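PDB 4R78: choline kinase from Streptococcus pneumoniae, which probably transfers the terminal phosphate of ATP to choline, making phosphocholine, on a protein kinase-like fold. Local coordinates for residues N59-V64 against N108-S113; Q78-N83 against E216-N221; L84-D89 against S139-R144. All blocks are in the same frame, centred on the assembly; numbering follows the deposited sequence.

Interaction 1: N59-V64 against N108-S113. With AMP (adenosine monophosphate), chain C.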
loop_
_atom_site.group_PDB
_atom_site.type_symbol
_atom_site.label_atom_id
_atom_site.label_comp_id
_atom_site.label_asym_id
_atom_site.label_seq_id
_atom_site.Cartn_x
_atom_site.Cartn_y
_atom_site.Cartn_z
ATOM N N ASN A 59 15.105 -24.641 -9.678
ATOM C CA ASN A 59 15.115 -25.038 -8.268
ATOM C C ASN A 59 14.393 -24.073 -7.339
ATOM O O ASN A 59 14.401 -24.255 -6.117
ATOM C CB ASN A 59 16.556 -25.197 -7.778
ATOM C CG ASN A 59 17.275 -26.358 -8.427
ATOM O OD1 ASN A 59 18.440 -26.237 -8.808
ATOM N ND2 ASN A 59 16.593 -27.493 -8.548
ATOM N N LYS A 60 13.771 -23.046 -7.911
ATOM C CA LYS A 60 13.248 -21.953 -7.108
ATOM C C LYS A 60 11.978 -21.338 -7.676
ATOM O O LYS A 60 11.790 -21.274 -8.890
ATOM C CB LYS A 60 14.315 -20.866 -6.967
ATOM C CG LYS A 60 14.151 -19.995 -5.743
ATOM C CD LYS A 60 14.929 -20.550 -4.573
ATOM C CE LYS A 60 14.540 -19.870 -3.276
ATOM N NZ LYS A 60 14.629 -18.388 -3.370
ATOM N N GLN A 61 11.108 -20.897 -6.773
ATOM C CA GLN A 61 9.946 -20.096 -7.131
ATOM C C GLN A 61 10.116 -18.710 -6.525
ATOM O O GLN A 61 10.631 -18.577 -5.414
ATOM C CB GLN A 61 8.662 -20.736 -6.608
ATOM C CG GLN A 61 8.370 -22.111 -7.193
ATOM C CD GLN A 61 7.015 -22.642 -6.773
ATOM O OE1 GLN A 61 5.984 -22.241 -7.311
ATOM N NE2 GLN A 61 7.011 -23.557 -5.811
ATOM N N TYR A 62 9.690 -17.685 -7.261
ATOM C CA TYR A 62 9.768 -16.306 -6.785
ATOM C C TYR A 62 8.441 -15.585 -6.966
ATOM O O TYR A 62 7.763 -15.762 -7.977
ATOM C CB TYR A 62 10.830 -15.522 -7.550
ATOM C CG TYR A 62 12.250 -16.018 -7.420
ATOM C CD1 TYR A 62 13.035 -15.669 -6.321
ATOM C CD2 TYR A 62 12.817 -16.812 -8.413
ATOM C CE1 TYR A 62 14.351 -16.107 -6.207
ATOM C CE2 TYR A 62 14.132 -17.259 -8.312
ATOM C CZ TYR A 62 14.891 -16.902 -7.208
ATOM O OH TYR A 62 16.191 -17.340 -7.095
ATOM N N ILE A 63 8.093 -14.765 -5.980
ATOM C CA ILE A 63 6.970 -13.838 -6.082
ATOM C C ILE A 63 7.500 -12.521 -6.642
ATOM O O ILE A 63 8.476 -11.971 -6.134
ATOM C CB ILE A 63 6.288 -13.632 -4.699
ATOM C CG1 ILE A 63 5.515 -14.894 -4.279
ATOM C CG2 ILE A 63 5.400 -12.382 -4.690
ATOM C CD1 ILE A 63 4.302 -15.238 -5.150
ATOM N N VAL A 64 6.861 -12.034 -7.701
ATOM C CA VAL A 64 7.311 -10.829 -8.389
ATOM C C VAL A 64 6.236 -9.746 -8.338
ATOM O O VAL A 64 5.063 -10.006 -8.630
ATOM C CB VAL A 64 7.711 -11.126 -9.859
ATOM C CG1 VAL A 64 8.230 -9.871 -10.542
ATOM C CG2 VAL A 64 8.764 -12.229 -9.921
ATOM N N ASN A 108 10.775 -11.502 -4.687
ATOM C CA ASN A 108 10.770 -11.970 -3.305
ATOM C C ASN A 108 10.644 -13.484 -3.209
ATOM O O ASN A 108 10.316 -14.154 -4.192
ATOM C CB ASN A 108 9.606 -11.320 -2.539
ATOM C CG ASN A 108 9.914 -9.903 -2.074
ATOM O OD1 ASN A 108 10.985 -9.357 -2.336
ATOM N ND2 ASN A 108 8.961 -9.297 -1.378
ATOM N N GLU A 109 10.897 -14.015 -2.016
ATOM C CA GLU A 109 10.652 -15.425 -1.740
ATOM C C GLU A 109 9.186 -15.785 -1.975
ATOM O O GLU A 109 8.286 -14.964 -1.758
ATOM C CB GLU A 109 11.065 -15.778 -0.305
ATOM C CG GLU A 109 10.197 -15.140 0.783
ATOM C CD GLU A 109 10.518 -15.638 2.178
ATOM O OE1 GLU A 109 10.482 -14.814 3.111
ATOM O OE2 GLU A 109 10.807 -16.845 2.344
ATOM N N TYR A 110 8.963 -17.011 -2.441
ATOM C CA TYR A 110 7.623 -17.577 -2.521
ATOM C C TYR A 110 7.412 -18.486 -1.320
ATOM O O TYR A 110 8.175 -19.429 -1.095
ATOM C CB TYR A 110 7.432 -18.356 -3.829
ATOM C CG TYR A 110 6.103 -19.088 -3.953
ATOM C CD1 TYR A 110 4.896 -18.389 -3.985
ATOM C CD2 TYR A 110 6.060 -20.476 -4.053
ATOM C CE1 TYR A 110 3.677 -19.054 -4.106
ATOM C CE2 TYR A 110 4.846 -21.151 -4.178
ATOM C CZ TYR A 110 3.662 -20.433 -4.203
ATOM O OH TYR A 110 2.459 -21.096 -4.323
ATOM N N ILE A 111 6.385 -18.179 -0.540
ATOM C CA ILE A 111 6.019 -18.999 0.601
ATOM C C ILE A 111 4.901 -19.942 0.179
ATOM O O ILE A 111 3.781 -19.507 -0.106
ATOM C CB ILE A 111 5.592 -18.140 1.807
ATOM C CG1 ILE A 111 6.730 -17.185 2.196
ATOM C CG2 ILE A 111 5.174 -19.035 2.982
ATOM C CD1 ILE A 111 6.385 -16.209 3.292
ATOM N N GLU A 112 5.226 -21.232 0.126
ATOM C CA GLU A 112 4.266 -22.253 -0.279
ATOM C C GLU A 112 3.138 -22.400 0.728
ATOM O O GLU A 112 3.370 -22.391 1.942
ATOM C CB GLU A 112 4.951 -23.602 -0.490
ATOM C CG GLU A 112 5.460 -23.819 -1.903
ATOM C CD GLU A 112 5.206 -25.231 -2.405
ATOM O OE1 GLU A 112 5.444 -26.196 -1.645
ATOM O OE2 GLU A 112 4.763 -25.372 -3.564
ATOM N N SER A 113 1.921 -22.527 0.202
ATOM C CA SER A 113 0.705 -22.730 0.999
ATOM C C SER A 113 0.441 -21.580 1.976
ATOM O O SER A 113 -0.170 -21.770 3.030
ATOM C CB SER A 113 0.750 -24.079 1.727
ATOM O OG SER A 113 0.821 -25.147 0.797
HETATM P P AMP C . -1.217 -7.786 -3.100
HETATM O O1P AMP C . -1.235 -6.310 -3.416
HETATM O O2P AMP C . -2.347 -8.571 -3.720
HETATM O O3P AMP C . -0.960 -8.104 -1.646
HETATM O "O5'" AMP C . 0.096 -8.346 -3.845
HETATM C "C5'" AMP C . 0.839 -9.426 -3.282
HETATM C "C4'" AMP C . -0.024 -10.681 -3.239
HETATM O "O4'" AMP C . 0.741 -11.811 -3.675
HETATM C "C3'" AMP C . -0.497 -10.984 -1.826
HETATM O "O3'" AMP C . -1.873 -10.625 -1.656
HETATM C "C2'" AMP C . -0.286 -12.474 -1.645
HETATM O "O2'" AMP C . -1.494 -13.187 -1.908
HETATM C "C1'" AMP C . 0.728 -12.867 -2.705
HETATM N N9 AMP C . 2.075 -13.033 -2.096
HETATM C C8 AMP C . 2.940 -12.039 -1.816
HETATM N N7 AMP C . 4.089 -12.508 -1.270
HETATM C C5 AMP C . 3.973 -13.843 -1.201
HETATM C C6 AMP C . 4.828 -14.956 -0.729
HETATM N N6 AMP C . 6.057 -14.706 -0.219
HETATM N N1 AMP C . 4.341 -16.216 -0.830
HETATM C C2 AMP C . 3.117 -16.467 -1.337
HETATM N N3 AMP C . 2.287 -15.502 -1.784
HETATM C C4 AMP C . 2.647 -14.191 -1.745
HETATM O O HOH W 1 11.339 -18.712 -2.852
#
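Ile63 and Asn108 form an antiparallel hydrogen-bonded pair between neighbouring strands, beyond which residues 110-113 turn away so that the touching parts point 118° apart. The Ile63 N to Asn108 O bond, 2.9 Å, is somewhat bent; its return partner, Asn108 N to Ile63 O at 2.8 Å, is almost straight. Asn108 O also meets the CA-H of Tyr62 and lies at the edge of the Tyr62 ring, which leans on Tyr97 edge-to-face. Where the strands part, a water takes over the work of a missing backbone bond, donating a hydrogen bond to Gln61 O and accepting one from Tyr110 N at 3.0 Å.

Tyr110, with CG anti to its own nitrogen (chi1 175°), lies alongside Gln61, both side chains heading the same way. The Gln61 amide is turned 50° from the ring, and its OE1 comes within 3.5 Å of Tyr110 CE2; a long, flexible amide suits this partly exposed place along the ring. From another direction the end of Ile63 presses at the ring edge, CD1 to Tyr110 CD1 measuring 3.4 Å. The CG1-CD1 branch of Ile63 meets both Tyr110 and the adenine of AMP, Ile63 CG1 lying 3.6 Å from AMP C5, while CG2 lies near N7 and C8.

From Glu109 to Ile111 the backbone reads the base. Ile111 N donates to AMP N1 over 2.8 Å, and Glu109 O stands 2.7 Å from the exocyclic N6. The Glu109 side chain turns away, its carboxylate taken by the backbone N of Lys95. A strand of the five-stranded sheet running into an extended connector that meets the adenine edge with main-chain groups is the hinge of the protein kinase-like fold, with Ile63 as an apolar wall of the nucleotide pocket.

Interaction 2: Q78-N83 against E216-N221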
loop_
_atom_site.group_PDB
_atom_site.type_symbol
_atom_site.label_atom_id
_atom_site.label_comp_id
_atom_site.label_asym_id
_atom_site.label_seq_id
_atom_site.Cartn_x
_atom_site.Cartn_y
_atom_site.Cartn_z
ATOM N N GLN A 78 14.340 4.330 -5.533
ATOM C CA GLN A 78 15.505 4.328 -4.659
ATOM C C GLN A 78 15.134 4.541 -3.199
ATOM O O GLN A 78 15.683 3.871 -2.323
ATOM C CB GLN A 78 16.546 5.320 -5.150
ATOM C CG GLN A 78 17.217 4.804 -6.403
ATOM C CD GLN A 78 18.582 5.386 -6.634
ATOM O OE1 GLN A 78 19.571 4.657 -6.731
ATOM N NE2 GLN A 78 18.649 6.704 -6.740
ATOM N N ASP A 79 14.183 5.440 -2.936
ATOM C CA ASP A 79 13.651 5.600 -1.584
ATOM C C ASP A 79 13.203 4.246 -1.054
ATOM O O ASP A 79 13.549 3.865 0.065
ATOM C CB ASP A 79 12.436 6.531 -1.568
ATOM C CG ASP A 79 12.798 8.010 -1.565
ATOM O OD1 ASP A 79 13.988 8.378 -1.683
ATOM O OD2 ASP A 79 11.846 8.811 -1.466
ATOM N N GLU A 80 12.444 3.520 -1.875
ATOM C CA GLU A 80 11.818 2.278 -1.440
ATOM C C GLU A 80 12.793 1.112 -1.357
ATOM O O GLU A 80 12.604 0.206 -0.543
ATOM C CB GLU A 80 10.612 1.938 -2.319
ATOM C CG GLU A 80 9.491 2.984 -2.250
ATOM C CD GLU A 80 8.964 3.226 -0.843
ATOM O OE1 GLU A 80 8.360 4.298 -0.634
ATOM O OE2 GLU A 80 9.153 2.361 0.046
ATOM N N LYS A 81 13.837 1.141 -2.185
ATOM C CA LYS A 81 14.904 0.147 -2.080
ATOM C C LYS A 81 15.647 0.322 -0.755
ATOM O O LYS A 81 15.941 -0.658 -0.068
ATOM C CB LYS A 81 15.867 0.214 -3.272
ATOM C CG LYS A 81 16.858 -0.937 -3.297
ATOM C CD LYS A 81 17.523 -1.091 -4.645
ATOM C CE LYS A 81 18.436 -2.302 -4.641
ATOM N NZ LYS A 81 18.897 -2.629 -6.016
ATOM N N TYR A 82 15.925 1.572 -0.390
ATOM C CA TYR A 82 16.509 1.864 0.913
ATOM C C TYR A 82 15.572 1.455 2.045
ATOM O O TYR A 82 16.000 0.853 3.029
ATOM C CB TYR A 82 16.863 3.345 1.060
ATOM C CG TYR A 82 17.343 3.680 2.457
ATOM C CD1 TYR A 82 18.571 3.202 2.921
ATOM C CD2 TYR A 82 16.559 4.440 3.327
ATOM C CE1 TYR A 82 19.016 3.484 4.208
ATOM C CE2 TYR A 82 17.004 4.744 4.617
ATOM C CZ TYR A 82 18.227 4.251 5.050
ATOM O OH TYR A 82 18.680 4.526 6.320
ATOM N N ASN A 83 14.291 1.785 1.906
ATOM C CA ASN A 83 13.342 1.438 2.950
ATOM C C ASN A 83 13.307 -0.063 3.217
ATOM O O ASN A 83 13.205 -0.478 4.368
ATOM C CB ASN A 83 11.956 2.015 2.657
ATOM C CG ASN A 83 11.929 3.538 2.766
ATOM O OD1 ASN A 83 12.887 4.156 3.231
ATOM N ND2 ASN A 83 10.835 4.147 2.328
ATOM N N GLU A 216 5.842 -0.721 -0.986
ATOM C CA GLU A 216 6.168 0.210 -2.080
ATOM C C GLU A 216 5.801 1.666 -1.816
ATOM O O GLU A 216 6.393 2.568 -2.403
ATOM C CB GLU A 216 5.529 -0.234 -3.403
ATOM C CG GLU A 216 6.241 -1.396 -4.090
ATOM C CD GLU A 216 6.213 -2.679 -3.271
ATOM O OE1 GLU A 216 5.130 -3.028 -2.753
ATOM O OE2 GLU A 216 7.277 -3.322 -3.144
ATOM N N TYR A 217 4.816 1.890 -0.948
ATOM C CA TYR A 217 4.374 3.246 -0.636
ATOM C C TYR A 217 4.941 3.778 0.671
ATOM O O TYR A 217 4.669 4.928 1.040
ATOM C CB TYR A 217 2.845 3.316 -0.628
ATOM C CG TYR A 217 2.236 2.987 -1.971
ATOM C CD1 TYR A 217 2.117 3.962 -2.961
ATOM C CD2 TYR A 217 1.801 1.694 -2.257
ATOM C CE1 TYR A 217 1.567 3.657 -4.203
ATOM C CE2 TYR A 217 1.248 1.379 -3.493
ATOM C CZ TYR A 217 1.136 2.367 -4.458
ATOM O OH TYR A 217 0.585 2.058 -5.683
ATOM N N SER A 218 5.743 2.959 1.352
ATOM C CA SER A 218 6.219 3.308 2.696
ATOM C C SER A 218 6.937 4.657 2.726
ATOM O O SER A 218 7.693 5.010 1.810
ATOM C CB SER A 218 7.088 2.197 3.309
ATOM O OG SER A 218 8.371 2.117 2.703
ATOM N N SER A 219 6.684 5.410 3.790
ATOM C CA SER A 219 7.089 6.799 3.858
ATOM C C SER A 219 6.915 7.297 5.279
ATOM O O SER A 219 6.214 6.671 6.084
ATOM C CB SER A 219 6.208 7.630 2.917
ATOM O OG SER A 219 6.687 8.952 2.796
ATOM N N MET A 220 7.559 8.417 5.590
ATOM C CA MET A 220 7.304 9.103 6.852
ATOM C C MET A 220 5.965 9.826 6.763
ATOM O O MET A 220 5.712 10.581 5.815
ATOM C CB MET A 220 8.430 10.081 7.189
ATOM C CG MET A 220 9.807 9.434 7.270
ATOM S SD MET A 220 9.915 8.150 8.524
ATOM C CE MET A 220 10.078 9.160 10.001
ATOM N N ASN A 221 5.108 9.585 7.754
ATOM C CA ASN A 221 3.743 10.115 7.768
ATOM C C ASN A 221 3.177 10.084 9.186
ATOM O O ASN A 221 3.829 9.608 10.119
ATOM C CB ASN A 221 2.856 9.296 6.817
ATOM C CG ASN A 221 1.619 10.056 6.339
ATOM O OD1 ASN A 221 1.410 11.221 6.666
ATOM N ND2 ASN A 221 0.792 9.380 5.550
#
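Glu80 reaches from helix 77-87, which follows strand 61-66 and so probably corresponds to the C-helix of the kinase-like fold, to the main chain at Glu216 and Ser218 in the loop that follows Asp214 of the AMP pocket. The Glu80 side chain leaves beside its backbone N and then folds sharply (chi2 -57°), which lays its methylene and carboxyl carbon over the loop. Glu80 CG passes 3.1 Å from Glu216 O, and beyond it the two carboxyl oxygens part. Glu80 OE1 comes to 2.6 Å from Ser218 O, while Glu80 OE2 has Ser218 OG at 2.8 Å.

The serine hydroxyl is well placed for this, being small enough for a buried bend and held between the loop and the helix; Trp215 O is a second acceptor for its one proton. One turn along the helix, Asn83 adds an amide on the same face as Glu80. Asn83 ND2 gives Glu80 OE2 a weak bond of 3.4 Å, bringing a donor to a buried acid, and its OD1 is used by the backbone N of Arg144. An amide suits this place because it can donate on one side and accept on the other.

The loop's larger side chains turn away from the helix. Glu216 is directed to Lys106, with a long, weak ion pair to Lys65, and Tyr217 meets Trp271 edge-to-face. Ser218 thus carries the polar side-chain contact for the loop, its OG standing 3.2 Å from Asn83 ND2.

Interaction 3: L84-D89 against S139-R144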
loop_
_atom_site.group_PDB
_atom_site.type_symbol
_atom_site.label_atom_id
_atom_site.label_comp_id
_atom_site.label_asym_id
_atom_site.label_seq_id
_atom_site.Cartn_x
_atom_site.Cartn_y
_atom_site.Cartn_z
ATOM N N LEU A 84 13.448 -0.870 2.165
ATOM C CA LEU A 84 13.534 -2.325 2.321
ATOM C C LEU A 84 14.705 -2.727 3.213
ATOM O O LEU A 84 14.528 -3.471 4.180
ATOM C CB LEU A 84 13.666 -3.025 0.964
ATOM C CG LEU A 84 12.450 -3.405 0.119
ATOM C CD1 LEU A 84 12.896 -4.362 -0.976
ATOM C CD2 LEU A 84 11.343 -4.041 0.948
ATOM N N GLU A 85 15.904 -2.245 2.884
ATOM C CA GLU A 85 17.090 -2.615 3.667
ATOM C C GLU A 85 17.079 -2.014 5.075
ATOM O O GLU A 85 17.629 -2.604 6.005
ATOM C CB GLU A 85 18.399 -2.319 2.909
ATOM C CG GLU A 85 18.699 -0.854 2.664
ATOM C CD GLU A 85 19.738 -0.613 1.571
ATOM O OE1 GLU A 85 19.815 0.538 1.111
ATOM O OE2 GLU A 85 20.471 -1.549 1.168
ATOM N N LEU A 86 16.422 -0.866 5.226
ATOM C CA LEU A 86 16.258 -0.240 6.535
ATOM C C LEU A 86 15.260 -1.002 7.411
ATOM O O LEU A 86 15.498 -1.193 8.605
ATOM C CB LEU A 86 15.834 1.225 6.385
ATOM C CG LEU A 86 15.446 1.999 7.654
ATOM C CD1 LEU A 86 16.559 1.976 8.704
ATOM C CD2 LEU A 86 15.066 3.424 7.321
ATOM N N LEU A 87 14.155 -1.443 6.816
ATOM C CA LEU A 87 13.077 -2.080 7.576
ATOM C C LEU A 87 13.286 -3.571 7.820
ATOM O O LEU A 87 12.548 -4.180 8.602
ATOM C CB LEU A 87 11.731 -1.853 6.889
ATOM C CG LEU A 87 11.182 -0.426 6.919
ATOM C CD1 LEU A 87 10.054 -0.287 5.922
ATOM C CD2 LEU A 87 10.728 -0.044 8.321
ATOM N N LYS A 88 14.292 -4.150 7.164
ATOM C CA LYS A 88 14.493 -5.602 7.180
ATOM C C LYS A 88 14.524 -6.207 8.584
ATOM O O LYS A 88 13.891 -7.236 8.823
ATOM C CB LYS A 88 15.750 -6.007 6.398
ATOM C CG LYS A 88 15.864 -7.519 6.208
ATOM C CD LYS A 88 17.181 -7.929 5.576
ATOM C CE LYS A 88 17.294 -9.444 5.494
ATOM N NZ LYS A 88 17.255 -10.086 6.836
ATOM N N ASP A 89 15.241 -5.570 9.509
ATOM C CA ASP A 89 15.417 -6.157 10.844
ATOM C C ASP A 89 14.178 -6.123 11.746
ATOM O O ASP A 89 14.203 -6.663 12.852
ATOM C CB ASP A 89 16.677 -5.627 11.558
ATOM C CG ASP A 89 16.623 -4.137 11.851
ATOM O OD1 ASP A 89 15.528 -3.543 11.827
ATOM O OD2 ASP A 89 17.699 -3.563 12.126
ATOM N N SER A 139 9.326 2.200 15.489
ATOM C CA SER A 139 10.619 1.662 15.043
ATOM C C SER A 139 11.773 2.652 15.186
ATOM O O SER A 139 12.937 2.240 15.213
ATOM C CB SER A 139 10.531 1.207 13.586
ATOM O OG SER A 139 10.516 2.323 12.709
ATOM N N ALA A 140 11.435 3.940 15.277
ATOM C CA ALA A 140 12.393 5.055 15.266
ATOM C C ALA A 140 13.195 5.148 13.965
ATOM O O ALA A 140 14.147 5.926 13.869
ATOM C CB ALA A 140 13.329 5.003 16.487
ATOM N N LYS A 141 12.796 4.366 12.961
ATOM C CA LYS A 141 13.495 4.357 11.681
ATOM C C LYS A 141 13.106 5.567 10.851
ATOM O O LYS A 141 11.932 5.957 10.814
ATOM C CB LYS A 141 13.222 3.056 10.918
ATOM C CG LYS A 141 13.794 1.831 11.613
ATOM C CD LYS A 141 13.424 0.538 10.918
ATOM C CE LYS A 141 14.141 -0.645 11.571
ATOM N NZ LYS A 141 15.616 -0.680 11.327
ATOM N N GLU A 142 14.105 6.163 10.205
ATOM C CA GLU A 142 13.905 7.322 9.354
ATOM C C GLU A 142 13.869 6.877 7.895
ATOM O O GLU A 142 14.902 6.788 7.224
ATOM C CB GLU A 142 15.010 8.356 9.594
ATOM C CG GLU A 142 14.972 9.000 10.982
ATOM C CD GLU A 142 13.834 9.998 11.151
ATOM O OE1 GLU A 142 13.468 10.670 10.160
ATOM O OE2 GLU A 142 13.311 10.112 12.282
ATOM N N LEU A 143 12.664 6.579 7.422
ATOM C CA LEU A 143 12.466 6.155 6.042
ATOM C C LEU A 143 12.779 7.294 5.091
ATOM O O LEU A 143 12.669 8.471 5.449
ATOM C CB LEU A 143 11.017 5.709 5.807
ATOM C CG LEU A 143 10.433 4.599 6.689
ATOM C CD1 LEU A 143 9.040 4.214 6.208
ATOM C CD2 LEU A 143 11.345 3.381 6.743
ATOM N N ARG A 144 13.181 6.934 3.878
ATOM C CA ARG A 144 13.269 7.902 2.802
ATOM C C ARG A 144 11.885 8.095 2.201
ATOM O O ARG A 144 11.202 7.126 1.855
ATOM C CB ARG A 144 14.284 7.458 1.751
ATOM C CG ARG A 144 15.715 7.789 2.149
ATOM C CD ARG A 144 16.734 7.300 1.128
ATOM N NE ARG A 144 16.432 7.761 -0.223
ATOM C CZ ARG A 144 17.249 7.629 -1.265
ATOM N NH1 ARG A 144 18.441 7.058 -1.119
ATOM N NH2 ARG A 144 16.873 8.076 -2.457
#
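Lys141 leaves with CG beside the backbone N (chi1 -66°), runs extended through chi2 and chi3, and turns at chi4 (-70°) to bring NZ to Leu86 and Asp89 at the end of helix 77-87. Asp89 answers from the opposite direction, its chi1 of 64° turning the carboxylate back to the amine. Lys141 NZ donates to Leu86 O at 2.8 Å and, as a salt bridge, to Asp89 OD1 at 2.9 Å on the syn side. A positive group beside a carbonyl of the last helical turn would probably be favoured by the helix dipole.

Leu86 and Lys141 run alongside each other head to tail, so the lysine's methylenes line the leucine while its charge goes on to the exposed Asp89. Leu86 CD2 comes 3.4 Å from Glu142 O. Deeper in, one methyl of Leu143 fills the angle between two leucines, CD2 lying 3.8 Å from both Leu86 CD2 and Leu87 CG. Ser139 OG accepts from Lys141 N, an ST turn just before the lysine side chain leaves the loop.

The end of helix 77-87, probably the C-helix equivalent of this kinase-like fold, is thus joined through a lysine and a leucine cluster to the loop between helices 126-137 and 149-159.

Interactions 2 and 3 hold successive parts of one helix, 77-87, with centres 9 Å apart, whereas interaction 1 lies about 23 Å from the centre of each, in the sheet that borders the nucleotide. Interaction 2 is the buried one and is almost wholly polar; the other two are partly buried and combine apolar packing with polar bonds nearer the surface. Interaction 1 relies on backbone pairing and a water, interaction 3 on a salt bridge and leucines. The two helix contacts also join directly through a salt bridge from Arg144 NE to Asp79 OD1. Along the chain, interaction 3 is nested within the loop that interaction 2 closes.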